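Local atomic coordinates of translocated intimin receptor Tir (PDB entry 2ZQK), a protein that serves as the host-membrane receptor for bacterial intimin, fixing the bacterium to the epithelial cell and triggering actin pedestal formation beneath it. Residues T17-K28 / S40-I51. Numbering follows the deposited sequence.
Sequences TKEAFQNPDNQK and SGVLKDDVVANI
Q27 faces L43 as an antiparallel, non-hydrogen-bonded pair, their CA atoms 4.5 Å apart and their side chains diverging. Backbone bonds flank the pair: K28 N gives to V42 O at 2.7 Å, and K44 N to N26 O at 3.0 Å. Beyond them the helical turns 17-21 and 45-51 run almost antiparallel, at 151° and 11.0 Å between axes.

L43 is the centre of the apolar contact. Its CG lies anti to its carbonyl carbon (chi1 -63°), which brings the branched end back to F21; CD2 sits over one face of the ring, 3.6 Å from its centroid, in a CH-pi contact, while G41 O lies at the ring edge. CD1 reaches the CG2 methyl of T17, whose hydroxyl bonds to R13 O within its own helix. Further along, A20 is small enough to admit both V47 CG1 and I51 CD1, and the other V47 methyl, CG2, packs 3.6 Å from N26 CB. N26 is well suited to the turn: its ND2 bonds to A20 O, on a lone pair in the carbonyl plane, tying the turn back to helix 7-21.

Long lysines fringe this core. K28, extended, runs beside V42 to a weak salt bridge, NZ to D45 OD1 at 3.2 Å; K44 stretches the other way to a weak bond with D25 O. G41 takes a positive phi of 101°, readily adopted without a side chain, where the chain leaves strand 37-40.

The contact thus joins the C-terminal part of helix 7-21 to the first turns of helix 45-67, at the end of the helical hairpin of the intimin-binding domain next to the beta hairpin 27-31/37-40, and F21 stacks on F21 of the second subunit.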
loop_
_atom_site.group_PDB
_atom_site.type_symbol
_atom_site.label_atom_id
_atom_site.label_comp_id
_atom_site.label_asym_id
_atom_site.label_seq_id
_atom_site.Cartn_x
_atom_site.Cartn_y
_atom_site.Cartn_z
ATOM N N THR B 17 11.028 -8.767 -26.033
ATOM C CA THR B 17 11.507 -8.659 -24.663
ATOM C C THR B 17 10.662 -7.635 -23.947
ATOM O O THR B 17 10.113 -7.926 -22.872
ATOM C CB THR B 17 12.967 -8.215 -24.594
ATOM O OG1 THR B 17 13.798 -9.221 -25.193
ATOM C CG2 THR B 17 13.387 -8.006 -23.138
ATOM N N LYS B 18 10.551 -6.444 -24.550
ATOM C CA LYS B 18 9.756 -5.355 -23.979
ATOM C C LYS B 18 8.346 -5.831 -23.662
ATOM O O LYS B 18 7.847 -5.630 -22.549
ATOM C CB LYS B 18 9.648 -4.174 -24.939
ATOM C CG LYS B 18 8.773 -3.023 -24.385
ATOM C CD LYS B 18 8.013 -2.312 -25.484
ATOM C CE LYS B 18 7.077 -3.280 -26.175
ATOM N NZ LYS B 18 6.455 -2.737 -27.417
ATOM N N GLU B 19 7.708 -6.454 -24.647
ATOM C CA GLU B 19 6.360 -6.959 -24.453
ATOM C C GLU B 19 6.263 -7.949 -23.299
ATOM O O GLU B 19 5.374 -7.825 -22.453
ATOM C CB GLU B 19 5.845 -7.608 -25.735
ATOM C CG GLU B 19 5.366 -6.598 -26.756
ATOM C CD GLU B 19 4.946 -7.220 -28.073
ATOM O OE1 GLU B 19 4.543 -6.450 -28.969
ATOM O OE2 GLU B 19 5.017 -8.460 -28.218
ATOM N N ALA B 20 7.184 -8.912 -23.251
ATOM C CA ALA B 20 7.183 -9.939 -22.203
ATOM C C ALA B 20 7.362 -9.394 -20.786
ATOM O O ALA B 20 6.930 -10.013 -19.807
ATOM C CB ALA B 20 8.254 -10.978 -22.503
ATOM N N PHE B 21 8.006 -8.245 -20.663
ATOM C CA PHE B 21 8.190 -7.669 -19.341
ATOM C C PHE B 21 6.876 -7.094 -18.866
ATOM O O PHE B 21 6.665 -6.930 -17.665
ATOM C CB PHE B 21 9.195 -6.528 -19.366
ATOM C CG PHE B 21 10.563 -6.906 -18.938
ATOM C CD1 PHE B 21 11.448 -7.496 -19.830
ATOM C CD2 PHE B 21 10.998 -6.618 -17.655
ATOM C CE1 PHE B 21 12.763 -7.789 -19.445
ATOM C CE2 PHE B 21 12.308 -6.908 -17.260
ATOM C CZ PHE B 21 13.191 -7.493 -18.157
ATOM N N GLN B 22 6.005 -6.765 -19.817
ATOM C CA GLN B 22 4.722 -6.152 -19.497
ATOM C C GLN B 22 3.789 -7.104 -18.798
ATOM O O GLN B 22 2.781 -6.701 -18.233
ATOM C CB GLN B 22 4.118 -5.550 -20.760
ATOM C CG GLN B 22 5.000 -4.411 -21.260
ATOM C CD GLN B 22 4.652 -3.929 -22.649
ATOM O OE1 GLN B 22 4.381 -4.726 -23.553
ATOM N NE2 GLN B 22 4.685 -2.616 -22.839
ATOM N N ASN B 23 4.161 -8.376 -18.822
ATOM C CA ASN B 23 3.421 -9.425 -18.136
ATOM C C ASN B 23 4.341 -9.765 -16.978
ATOM O O ASN B 23 5.308 -10.513 -17.133
ATOM C CB ASN B 23 3.253 -10.635 -19.038
ATOM C CG ASN B 23 2.590 -11.780 -18.332
ATOM O OD1 ASN B 23 2.219 -12.774 -18.959
ATOM N ND2 ASN B 23 2.436 -11.657 -17.013
ATOM N N PRO B 24 4.050 -9.227 -15.797
ATOM C CA PRO B 24 4.872 -9.463 -14.612
ATOM C C PRO B 24 5.090 -10.938 -14.248
ATOM O O PRO B 24 5.778 -11.256 -13.273
ATOM C CB PRO B 24 4.143 -8.652 -13.531
ATOM C CG PRO B 24 2.721 -8.822 -13.900
ATOM C CD PRO B 24 2.722 -8.715 -15.420
ATOM N N ASP B 25 4.520 -11.840 -15.035
ATOM C CA ASP B 25 4.673 -13.261 -14.769
ATOM C C ASP B 25 5.913 -13.854 -15.425
ATOM O O ASP B 25 6.350 -14.929 -15.032
ATOM C CB ASP B 25 3.420 -14.022 -15.216
ATOM C CG ASP B 25 2.266 -13.886 -14.223
ATOM O OD1 ASP B 25 2.334 -14.511 -13.143
ATOM O OD2 ASP B 25 1.298 -13.149 -14.512
ATOM N N ASN B 26 6.479 -13.165 -16.421
ATOM C CA ASN B 26 7.687 -13.655 -17.104
ATOM C C ASN B 26 8.915 -13.045 -16.438
ATOM O O ASN B 26 10.018 -13.093 -16.977
ATOM C CB ASN B 26 7.726 -13.235 -18.580
ATOM C CG ASN B 26 6.474 -13.604 -19.346
ATOM O OD1 ASN B 26 5.907 -14.680 -19.166
ATOM N ND2 ASN B 26 6.052 -12.711 -20.236
ATOM N N GLN B 27 8.727 -12.484 -15.254
ATOM C CA GLN B 27 9.820 -11.810 -14.584
ATOM C C GLN B 27 10.391 -12.492 -13.375
ATOM O O GLN B 27 9.646 -12.860 -12.463
ATOM C CB GLN B 27 9.360 -10.417 -14.174
ATOM C CG GLN B 27 10.362 -9.327 -14.466
ATOM C CD GLN B 27 9.781 -7.963 -14.220
ATOM O OE1 GLN B 27 8.661 -7.660 -14.655
ATOM N NE2 GLN B 27 10.538 -7.121 -13.527
ATOM N N LYS B 28 11.717 -12.652 -13.365
ATOM C CA LYS B 28 12.390 -13.257 -12.223
ATOM C C LYS B 28 12.228 -12.189 -11.167
ATOM O O LYS B 28 12.152 -11.002 -11.485
ATOM C CB LYS B 28 13.875 -13.519 -12.500
ATOM C CG LYS B 28 14.149 -14.700 -13.432
ATOM C CD LYS B 28 15.635 -15.061 -13.436
ATOM C CE LYS B 28 15.879 -16.401 -14.132
ATOM N NZ LYS B 28 17.152 -17.056 -13.701
ATOM N N SER B 40 13.613 -8.236 -10.287
ATOM C CA SER B 40 15.072 -8.268 -10.401
ATOM C C SER B 40 15.605 -7.591 -11.659
ATOM O O SER B 40 16.747 -7.130 -11.688
ATOM C CB SER B 40 15.572 -9.716 -10.356
ATOM O OG SER B 40 15.024 -10.482 -11.421
ATOM N N GLY B 41 14.777 -7.543 -12.697
ATOM C CA GLY B 41 15.195 -6.926 -13.944
ATOM C C GLY B 41 15.592 -7.967 -14.965
ATOM O O GLY B 41 16.085 -7.644 -16.047
ATOM N N VAL B 42 15.362 -9.229 -14.617
ATOM C CA VAL B 42 15.706 -10.339 -15.486
ATOM C C VAL B 42 14.499 -11.227 -15.747
ATOM O O VAL B 42 13.731 -11.517 -14.836
ATOM C CB VAL B 42 16.821 -11.191 -14.856
ATOM C CG1 VAL B 42 17.218 -12.312 -15.805
ATOM C CG2 VAL B 42 18.019 -10.328 -14.551
ATOM N N LEU B 43 14.340 -11.662 -16.996
ATOM C CA LEU B 43 13.228 -12.526 -17.386
ATOM C C LEU B 43 13.522 -13.996 -17.147
ATOM O O LEU B 43 14.678 -14.425 -17.123
ATOM C CB LEU B 43 12.910 -12.353 -18.862
ATOM C CG LEU B 43 12.439 -11.010 -19.401
ATOM C CD1 LEU B 43 12.524 -11.090 -20.920
ATOM C CD2 LEU B 43 11.003 -10.679 -18.933
ATOM N N LYS B 44 12.454 -14.767 -16.996
ATOM C CA LYS B 44 12.556 -16.196 -16.764
ATOM C C LYS B 44 13.251 -16.877 -17.940
ATOM O O LYS B 44 12.850 -16.692 -19.091
ATOM C CB LYS B 44 11.152 -16.762 -16.552
ATOM C CG LYS B 44 10.489 -16.241 -15.280
ATOM C CD LYS B 44 9.112 -16.839 -15.070
ATOM C CE LYS B 44 8.612 -16.556 -13.664
ATOM N NZ LYS B 44 7.342 -17.289 -13.382
ATOM N N ASP B 45 14.283 -17.670 -17.651
ATOM C CA ASP B 45 15.050 -18.349 -18.700
ATOM C C ASP B 45 14.229 -18.880 -19.880
ATOM O O ASP B 45 14.665 -18.767 -21.035
ATOM C CB ASP B 45 15.883 -19.480 -18.101
ATOM C CG ASP B 45 16.809 -18.995 -16.995
ATOM O OD1 ASP B 45 16.976 -17.764 -16.846
ATOM O OD2 ASP B 45 17.374 -19.845 -16.273
ATOM N N ASP B 46 13.053 -19.447 -19.599
ATOM C CA ASP B 46 12.174 -19.981 -20.648
ATOM C C ASP B 46 11.844 -18.916 -21.675
ATOM O O ASP B 46 11.911 -19.163 -22.877
ATOM C CB ASP B 46 10.844 -20.467 -20.078
ATOM C CG ASP B 46 11.011 -21.444 -18.960
ATOM O OD1 ASP B 46 11.698 -22.470 -19.165
ATOM O OD2 ASP B 46 10.447 -21.184 -17.877
ATOM N N VAL B 47 11.454 -17.739 -21.196
ATOM C CA VAL B 47 11.111 -16.651 -22.094
ATOM C C VAL B 47 12.337 -16.241 -22.909
ATOM O O VAL B 47 12.324 -16.321 -24.138
ATOM C CB VAL B 47 10.581 -15.434 -21.325
ATOM C CG1 VAL B 47 10.100 -14.383 -22.311
ATOM C CG2 VAL B 47 9.447 -15.859 -20.391
ATOM N N VAL B 48 13.399 -15.811 -22.228
ATOM C CA VAL B 48 14.622 -15.424 -22.924
ATOM C C VAL B 48 14.907 -16.407 -24.062
ATOM O O VAL B 48 15.083 -16.002 -25.216
ATOM C CB VAL B 48 15.832 -15.424 -21.978
ATOM C CG1 VAL B 48 17.072 -14.981 -22.716
ATOM C CG2 VAL B 48 15.568 -14.517 -20.804
ATOM N N ALA B 49 14.940 -17.698 -23.733
ATOM C CA ALA B 49 15.199 -18.732 -24.734
ATOM C C ALA B 49 14.157 -18.750 -25.842
ATOM O O ALA B 49 14.505 -18.780 -27.023
ATOM C CB ALA B 49 15.257 -20.081 -24.083
ATOM N N ASN B 50 12.883 -18.734 -25.465
ATOM C CA ASN B 50 11.807 -18.759 -26.450
ATOM C C ASN B 50 11.813 -17.512 -27.319
ATOM O O ASN B 50 11.563 -17.596 -28.516
ATOM C CB ASN B 50 10.442 -18.923 -25.765
ATOM C CG ASN B 50 9.302 -19.123 -26.759
ATOM O OD1 ASN B 50 8.773 -18.158 -27.321
ATOM N ND2 ASN B 50 8.928 -20.378 -26.990
ATOM N N ILE B 51 12.099 -16.355 -26.732
ATOM C CA ILE B 51 12.147 -15.123 -27.510
ATOM C C ILE B 51 13.286 -15.230 -28.525
ATOM O O ILE B 51 13.107 -14.968 -29.724
ATOM C CB ILE B 51 12.409 -13.904 -26.608
ATOM C CG1 ILE B 51 11.195 -13.652 -25.712
ATOM C CG2 ILE B 51 12.730 -12.687 -27.454
ATOM C CD1 ILE B 51 11.409 -12.574 -24.687
#